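Local coordinates for protein computational Design of Enzyme (Synthetic construct, PDB 3TP4) that is of unknown function but was computationally designed, probably to carry an activated serine catalytic triad on a glycosyl hydrolase-like barrel, at residues G221-R227 / D263-E269; F256-V261 / K302-A306. All blocks are in the same frame, centred on the assembly; numbering follows the deposited sequence.

Contact 1 (G221-R227 / D263-E269); sequences GGFGGNR and DLRMIAE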
ATOM      1  N   GLY A 221       4.146  -0.895  12.526  1.00 23.92           N
ATOM      2  CA  GLY A 221       3.468  -1.550  13.633  1.00 22.54           C
ATOM      3  C   GLY A 221       4.035  -1.183  14.989  1.00 28.80           C
ATOM      4  O   GLY A 221       5.011  -0.438  15.083  1.00 27.24           O
ATOM      5  N   GLY A 222       3.418  -1.724  16.039  1.00 27.22           N
ATOM      6  CA  GLY A 222       3.828  -1.457  17.403  1.00 20.42           C
ATOM      7  C   GLY A 222       3.526  -0.033  17.811  1.00 24.92           C
ATOM      8  O   GLY A 222       4.426   0.700  18.224  1.00 27.67           O
ATOM      9  N   PHE A 223       2.260   0.358  17.704  1.00 18.91           N
ATOM     10  CA  PHE A 223       1.851   1.719  18.033  1.00 24.06           C
ATOM     11  C   PHE A 223       1.261   1.867  19.428  1.00 28.52           C
ATOM     12  O   PHE A 223       1.038   2.984  19.892  1.00 26.05           O
ATOM     13  CB  PHE A 223       0.885   2.257  16.957  1.00 25.79           C
ATOM     14  CG  PHE A 223       1.516   2.351  15.595  1.00 25.91           C
ATOM     15  CD1 PHE A 223       2.420   3.363  15.309  1.00 22.59           C
ATOM     16  CD2 PHE A 223       1.233   1.410  14.610  1.00 26.50           C
ATOM     17  CE1 PHE A 223       3.027   3.448  14.063  1.00 27.24           C
ATOM     18  CE2 PHE A 223       1.835   1.484  13.364  1.00 26.77           C
ATOM     19  CZ  PHE A 223       2.731   2.504  13.083  1.00 26.48           C
ATOM     20  N   GLY A 224       1.015   0.746  20.109  1.00 29.75           N
ATOM     21  CA  GLY A 224       0.407   0.799  21.430  1.00 28.90           C
ATOM     22  C   GLY A 224      -1.008   1.330  21.328  1.00 33.04           C
ATOM     23  O   GLY A 224      -1.567   1.890  22.283  1.00 31.63           O
ATOM     24  N   GLY A 225      -1.590   1.166  20.146  1.00 25.65           N
ATOM     25  CA  GLY A 225      -2.950   1.613  19.907  1.00 25.26           C
ATOM     26  C   GLY A 225      -3.093   3.118  19.910  1.00 30.66           C
ATOM     27  O   GLY A 225      -4.206   3.629  20.064  1.00 26.24           O
ATOM     28  N   ASN A 226      -1.977   3.827  19.727  1.00 29.38           N
ATOM     29  CA  ASN A 226      -1.985   5.295  19.732  1.00 32.56           C
ATOM     30  C   ASN A 226      -2.253   5.876  18.346  1.00 31.59           C
ATOM     31  O   ASN A 226      -1.392   5.835  17.474  1.00 27.75           O
ATOM     32  CB  ASN A 226      -0.682   5.849  20.326  1.00 26.75           C
ATOM     33  CG  ASN A 226      -0.533   5.509  21.813  1.00 31.94           C
ATOM     34  OD1 ASN A 226      -1.274   6.027  22.644  1.00 36.31           O
ATOM     35  ND2 ASN A 226       0.425   4.633  22.147  1.00 32.30           N
ATOM     36  N   ARG A 227      -3.449   6.434  18.160  1.00 24.87           N
ATOM     37  CA  ARG A 227      -3.923   6.796  16.827  1.00 26.06           C
ATOM     38  C   ARG A 227      -3.122   7.890  16.154  1.00 30.18           C
ATOM     39  O   ARG A 227      -2.879   7.819  14.956  1.00 26.46           O
ATOM     40  CB  ARG A 227      -5.412   7.163  16.846  1.00 35.01           C
ATOM     41  CG  ARG A 227      -6.312   5.934  16.914  1.00 40.89           C
ATOM     42  CD  ARG A 227      -7.684   6.215  17.512  1.00 48.22           C
ATOM     43  NE  ARG A 227      -8.619   6.810  16.565  1.00 53.91           N
ATOM     44  CZ  ARG A 227      -9.813   6.301  16.265  1.00 48.00           C
ATOM     45  NH1 ARG A 227     -10.228   5.173  16.823  1.00 48.98           N
ATOM     46  NH2 ARG A 227     -10.594   6.924  15.400  1.00 42.96           N
ATOM     47  N   ASP A 263      -3.389  -2.609  18.547  1.00 25.05           N
ATOM     48  CA  ASP A 263      -3.215  -2.038  17.214  1.00 23.64           C
ATOM     49  C   ASP A 263      -4.246  -2.561  16.215  1.00 24.70           C
ATOM     50  O   ASP A 263      -4.753  -1.806  15.390  1.00 24.23           O
ATOM     51  CB  ASP A 263      -1.812  -2.320  16.669  1.00 19.39           C
ATOM     52  CG  ASP A 263      -0.748  -1.409  17.280  1.00 28.06           C
ATOM     53  OD1 ASP A 263      -1.113  -0.460  18.001  1.00 28.94           O
ATOM     54  OD2 ASP A 263       0.449  -1.645  17.017  1.00 27.40           O
ATOM     55  N   LEU A 264      -4.537  -3.858  16.267  1.00 23.74           N
ATOM     56  CA  LEU A 264      -5.528  -4.410  15.346  1.00 22.23           C
ATOM     57  C   LEU A 264      -6.915  -3.834  15.623  1.00 24.90           C
ATOM     58  O   LEU A 264      -7.685  -3.571  14.691  1.00 24.07           O
ATOM     59  CB  LEU A 264      -5.516  -5.955  15.360  1.00 21.45           C
ATOM     60  CG  LEU A 264      -4.304  -6.618  14.682  1.00 25.24           C
ATOM     61  CD1 LEU A 264      -4.277  -8.129  14.898  1.00 26.46           C
ATOM     62  CD2 LEU A 264      -4.257  -6.314  13.178  1.00 27.84           C
ATOM     63  N   ARG A 265      -7.236  -3.621  16.896  1.00 25.59           N
ATOM     64  CA  ARG A 265      -8.497  -2.977  17.240  1.00 25.51           C
ATOM     65  C   ARG A 265      -8.512  -1.582  16.663  1.00 25.49           C
ATOM     66  O   ARG A 265      -9.496  -1.148  16.068  1.00 25.53           O
ATOM     67  CB  ARG A 265      -8.683  -2.867  18.755  1.00 26.74           C
ATOM     68  CG  ARG A 265      -9.063  -4.165  19.454  1.00 30.38           C
ATOM     69  CD  ARG A 265      -9.251  -3.923  20.954  1.00 34.32           C
ATOM     70  NE  ARG A 265     -10.305  -2.949  21.218  1.00 34.24           N
ATOM     71  CZ  ARG A 265     -11.564  -3.275  21.499  1.00 39.93           C
ATOM     72  NH1 ARG A 265     -11.922  -4.549  21.545  1.00 36.70           N
ATOM     73  NH2 ARG A 265     -12.468  -2.331  21.740  1.00 42.02           N
HETATM   74  N   MSE A 266      -7.412  -0.869  16.873  1.00 27.54           N
HETATM   75  CA  MSE A 266      -7.318   0.509  16.423  1.00 24.26           C
HETATM   76  C   MSE A 266      -7.540   0.654  14.925  1.00 22.43           C
HETATM   77  O   MSE A 266      -8.332   1.493  14.489  1.00 26.68           O
HETATM   78  CB  MSE A 266      -5.950   1.080  16.783  1.00 22.89           C
HETATM   79  CG  MSE A 266      -5.731   2.468  16.248  1.00 27.24           C
HETATM   80 SE   MSE A 266      -3.876   2.981  16.532  1.00 54.17          SE
HETATM   81  CE  MSE A 266      -2.963   1.730  15.310  1.00 30.03           C
ATOM     82  N   ILE A 267      -6.834  -0.135  14.119  1.00 22.52           N
ATOM     83  CA  ILE A 267      -7.004   0.024  12.680  1.00 24.28           C
ATOM     84  C   ILE A 267      -8.421  -0.327  12.208  1.00 20.45           C
ATOM     85  O   ILE A 267      -8.933   0.302  11.290  1.00 25.46           O
ATOM     86  CB  ILE A 267      -5.922  -0.707  11.843  1.00 23.69           C
ATOM     87  CG1 ILE A 267      -6.092  -2.225  11.891  1.00 20.93           C
ATOM     88  CG2 ILE A 267      -4.509  -0.283  12.288  1.00 20.51           C
ATOM     89  CD1 ILE A 267      -5.171  -2.934  10.888  1.00 21.42           C
ATOM     90  N   ALA A 268      -9.033  -1.340  12.823  1.00 22.19           N
ATOM     91  CA  ALA A 268     -10.403  -1.720  12.500  1.00 27.84           C
ATOM     92  C   ALA A 268     -11.356  -0.573  12.841  1.00 23.72           C
ATOM     93  O   ALA A 268     -12.302  -0.302  12.107  1.00 27.57           O
ATOM     94  CB  ALA A 268     -10.805  -2.978  13.268  1.00 22.53           C
ATOM     95  N   GLU A 269     -11.097   0.084  13.971  1.00 24.84           N
ATOM     96  CA  GLU A 269     -11.941   1.185  14.423  1.00 30.48           C
ATOM     97  C   GLU A 269     -11.826   2.361  13.470  1.00 32.70           C
ATOM     98  O   GLU A 269     -12.830   2.971  13.097  1.00 27.99           O
ATOM     99  CB  GLU A 269     -11.544   1.620  15.831  1.00 26.97           C
ATOM    100  CG  GLU A 269     -12.045   0.699  16.933  1.00 29.07           C
ATOM    101  CD  GLU A 269     -11.465   1.049  18.297  1.00 41.20           C
ATOM    102  OE1 GLU A 269     -10.713   2.045  18.401  1.00 42.19           O
ATOM    103  OE2 GLU A 269     -11.756   0.320  19.264  1.00 40.99           O
TER
HETATM  104  O   HOH W   1       1.367  -2.093  20.202  1.00 37.71           O
HETATM  105  O   HOH W   2      -8.606   3.414  18.616  1.00 40.62           O
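A type I' beta turn from F223 to N226 lies against helix 254-274, and the carboxylate of D263 on that helix grips it. OD2 of D263 accepts the backbone N of F223 at 2.8 Å. The bond is nearly straight, 171° at the hydrogen, and uses the syn lone pair. OD1 takes the N of G225 at 2.7 Å, with the donor nearly in line with its C-O bond. The two oxygens thus hold the N-H groups of F223 and G225 together on one carboxylate. With an alanine here, the N-H groups of F223 and G225 would probably lose these acceptors, and the turn would be free to shift on the helix. The turn is also braced from within, as ND2 of N226 reaches back to O of F223 (2.9 Å). One helical turn on, selenomethionine M266 packs against the backbone of G225. CG is anti to the backbone N (chi1 175°) and the chain stays extended at chi2, so SE reaches C of G225 at 3.5 Å. A bend at chi3 then turns CE towards CB of F223. At the outer end NH1 of R227 forms a salt bridge with OE1 of E269 (3.5 Å), edge-on to the guanidinium. A water bonded to both atoms bridges the same pair. E273 pairs with NH2 of R227, and R265 makes a long salt bridge to E269. The F223 ring meets W182, takes Y230 edge-to-face and touches L245 of strand 242-249. D263 touches L245 too. The loop thus sits against helix 254-274 and strand 242-249, between strand 213-217 and helix 227-230.

Contact 2 (F256-V261 / K302-A306); sequences FLAGLV and KVLAA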
ATOM      1  N   PHE A 256       3.506  -9.074  23.855  1.00 37.16           N
ATOM      2  CA  PHE A 256       3.439  -8.810  22.429  1.00 34.22           C
ATOM      3  C   PHE A 256       2.006  -8.967  21.915  1.00 31.01           C
ATOM      4  O   PHE A 256       1.499  -8.128  21.170  1.00 28.62           O
ATOM      5  CB  PHE A 256       4.365  -9.726  21.645  1.00 32.35           C
ATOM      6  CG  PHE A 256       3.971  -9.855  20.208  1.00 35.33           C
ATOM      7  CD1 PHE A 256       4.094  -8.774  19.351  1.00 35.80           C
ATOM      8  CD2 PHE A 256       3.420 -11.030  19.730  1.00 38.90           C
ATOM      9  CE1 PHE A 256       3.701  -8.874  18.033  1.00 41.31           C
ATOM     10  CE2 PHE A 256       3.032 -11.135  18.411  1.00 41.01           C
ATOM     11  CZ  PHE A 256       3.167 -10.062  17.565  1.00 32.12           C
ATOM     12  N   LEU A 257       1.358 -10.052  22.311  1.00 32.61           N
ATOM     13  CA  LEU A 257       0.003 -10.320  21.860  1.00 33.27           C
ATOM     14  C   LEU A 257      -0.946  -9.200  22.254  1.00 33.41           C
ATOM     15  O   LEU A 257      -1.772  -8.772  21.446  1.00 32.13           O
ATOM     16  CB  LEU A 257      -0.487 -11.671  22.394  1.00 29.30           C
ATOM     17  CG  LEU A 257       0.211 -12.865  21.745  1.00 30.00           C
ATOM     18  CD1 LEU A 257      -0.185 -14.180  22.429  1.00 35.42           C
ATOM     19  CD2 LEU A 257      -0.098 -12.898  20.262  1.00 28.24           C
ATOM     20  N   ALA A 258      -0.825  -8.722  23.493  1.00 30.48           N
ATOM     21  CA  ALA A 258      -1.658  -7.615  23.950  1.00 32.70           C
ATOM     22  C   ALA A 258      -1.446  -6.375  23.095  1.00 28.35           C
ATOM     23  O   ALA A 258      -2.409  -5.696  22.735  1.00 28.98           O
ATOM     24  CB  ALA A 258      -1.395  -7.295  25.438  1.00 39.29           C
ATOM     25  N   GLY A 259      -0.189  -6.073  22.780  1.00 28.37           N
ATOM     26  CA  GLY A 259       0.125  -4.926  21.941  1.00 31.22           C
ATOM     27  C   GLY A 259      -0.422  -5.077  20.525  1.00 27.40           C
ATOM     28  O   GLY A 259      -0.912  -4.123  19.921  1.00 28.83           O
ATOM     29  N   LEU A 260      -0.336  -6.288  19.989  1.00 27.68           N
ATOM     30  CA  LEU A 260      -0.842  -6.547  18.651  1.00 28.20           C
ATOM     31  C   LEU A 260      -2.354  -6.316  18.598  1.00 25.37           C
ATOM     32  O   LEU A 260      -2.873  -5.655  17.690  1.00 24.00           O
ATOM     33  CB  LEU A 260      -0.517  -7.986  18.247  1.00 27.40           C
ATOM     34  CG  LEU A 260      -1.034  -8.349  16.863  1.00 27.63           C
ATOM     35  CD1 LEU A 260      -0.453  -7.391  15.820  1.00 22.01           C
ATOM     36  CD2 LEU A 260      -0.688  -9.789  16.537  1.00 26.80           C
ATOM     37  N   VAL A 261      -3.058  -6.864  19.586  1.00 26.27           N
ATOM     38  CA  VAL A 261      -4.512  -6.730  19.649  1.00 22.53           C
ATOM     39  C   VAL A 261      -4.954  -5.275  19.743  1.00 27.13           C
ATOM     40  O   VAL A 261      -5.902  -4.872  19.072  1.00 29.07           O
ATOM     41  CB  VAL A 261      -5.101  -7.569  20.800  1.00 28.61           C
ATOM     42  CG1 VAL A 261      -6.536  -7.162  21.083  1.00 25.76           C
ATOM     43  CG2 VAL A 261      -5.000  -9.052  20.461  1.00 27.63           C
ATOM     44  N   LYS A 302      -1.307 -19.139  18.462  1.00 26.65           N
ATOM     45  CA  LYS A 302      -1.413 -18.148  19.532  1.00 24.13           C
ATOM     46  C   LYS A 302      -1.793 -16.764  18.991  1.00 24.09           C
ATOM     47  O   LYS A 302      -2.652 -16.069  19.562  1.00 24.00           O
ATOM     48  CB  LYS A 302      -0.107 -18.068  20.325  1.00 33.02           C
ATOM     49  CG  LYS A 302       0.137 -19.271  21.206  1.00 36.98           C
ATOM     50  CD  LYS A 302       1.527 -19.230  21.822  1.00 45.38           C
ATOM     51  CE  LYS A 302       1.730 -17.964  22.637  1.00 54.97           C
ATOM     52  NZ  LYS A 302       2.940 -18.057  23.505  1.00 64.41           N
ATOM     53  N   VAL A 303      -1.157 -16.363  17.893  1.00 26.33           N
ATOM     54  CA  VAL A 303      -1.500 -15.095  17.248  1.00 26.36           C
ATOM     55  C   VAL A 303      -2.958 -15.097  16.797  1.00 25.71           C
ATOM     56  O   VAL A 303      -3.719 -14.197  17.130  1.00 28.41           O
ATOM     57  CB  VAL A 303      -0.575 -14.797  16.046  1.00 28.25           C
ATOM     58  CG1 VAL A 303      -1.214 -13.749  15.133  1.00 27.81           C
ATOM     59  CG2 VAL A 303       0.782 -14.311  16.542  1.00 26.65           C
ATOM     60  N   LEU A 304      -3.346 -16.140  16.067  1.00 28.59           N
ATOM     61  CA  LEU A 304      -4.719 -16.270  15.597  1.00 26.20           C
ATOM     62  C   LEU A 304      -5.739 -16.283  16.743  1.00 23.34           C
ATOM     63  O   LEU A 304      -6.786 -15.659  16.639  1.00 24.15           O
ATOM     64  CB  LEU A 304      -4.879 -17.534  14.740  1.00 25.13           C
ATOM     65  CG  LEU A 304      -6.269 -17.735  14.135  1.00 24.69           C
ATOM     66  CD1 LEU A 304      -6.507 -16.615  13.158  1.00 21.29           C
ATOM     67  CD2 LEU A 304      -6.442 -19.127  13.438  1.00 21.19           C
ATOM     68  N   ALA A 305      -5.454 -17.009  17.821  1.00 22.90           N
ATOM     69  CA  ALA A 305      -6.410 -17.071  18.939  1.00 28.72           C
ATOM     70  C   ALA A 305      -6.595 -15.710  19.637  1.00 31.35           C
ATOM     71  O   ALA A 305      -7.686 -15.374  20.112  1.00 28.31           O
ATOM     72  CB  ALA A 305      -5.992 -18.146  19.943  1.00 30.81           C
ATOM     73  N   ALA A 306      -5.527 -14.924  19.699  1.00 25.85           N
ATOM     74  CA  ALA A 306      -5.607 -13.576  20.276  1.00 29.63           C
ATOM     75  C   ALA A 306      -6.491 -12.680  19.418  1.00 32.85           C
ATOM     76  O   ALA A 306      -7.306 -11.900  19.929  1.00 29.11           O
ATOM     77  CB  ALA A 306      -4.221 -12.973  20.401  1.00 31.02           C
TER
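L257 fills the middle of the packing between helices 254-274 and 299-308. Its CD2 does most of the touching: it lies 4.0 Å from CA of V303 and 4.1 Å from CB of A306. The leucine crosses V303 at a slant. With CG anti to its carbonyl carbon (chi1 -70°), L257 holds this methyl against the facing helix. Next to it CG2 of V261 rests on A306, 3.7 Å from its O and 4.0 Å from its CB. L257 and V261 against V303 and A306 make the tightly packed part. V303 uses both branches. CG2 meets the edge of the F256 ring at CE2 (4.3 Å) as well as CD2 of L257, while CG1 touches CD2 of L260 at 4.2 Å. Buried V303 and L260 form the barrel-facing side. The looser side is the edge at K302, which is only partly buried. There its aliphatic chain runs past L257, CE to CD1 at 4.2 Å, and its NZ bonds to O of G252. Contact between the segments is by van der Waals packing, and their axes come no nearer than 10.2 Å at a crossing angle of -46°. Towards the barrel, F256 and L260 continue onto T247 of strand 242-249. L260 also reaches L245 and F280, so helix 254-274 is held between that strand and helix 299-308.

How the contacts relate
Both contacts use helix 254-274, whose segments 256-261 and 263-269 follow one another with a single residue between. Their centres are about 12 Å apart. Contact 1 is polar at the turn and joins the helix to the loop after strand 213-217. Contact 2 is mainly apolar packing and joins it to helix 299-308. L245 of strand 242-249 is shared by both, touched by F223 and D263 in one and by L260 in the other. The segments alternate along the chain. The likely designed triad, S70, H37 and E320, is on strands 66-70, 32-37 and 318-321; neither contact includes these residues; both join helix 254-274 to its neighbours in the fold.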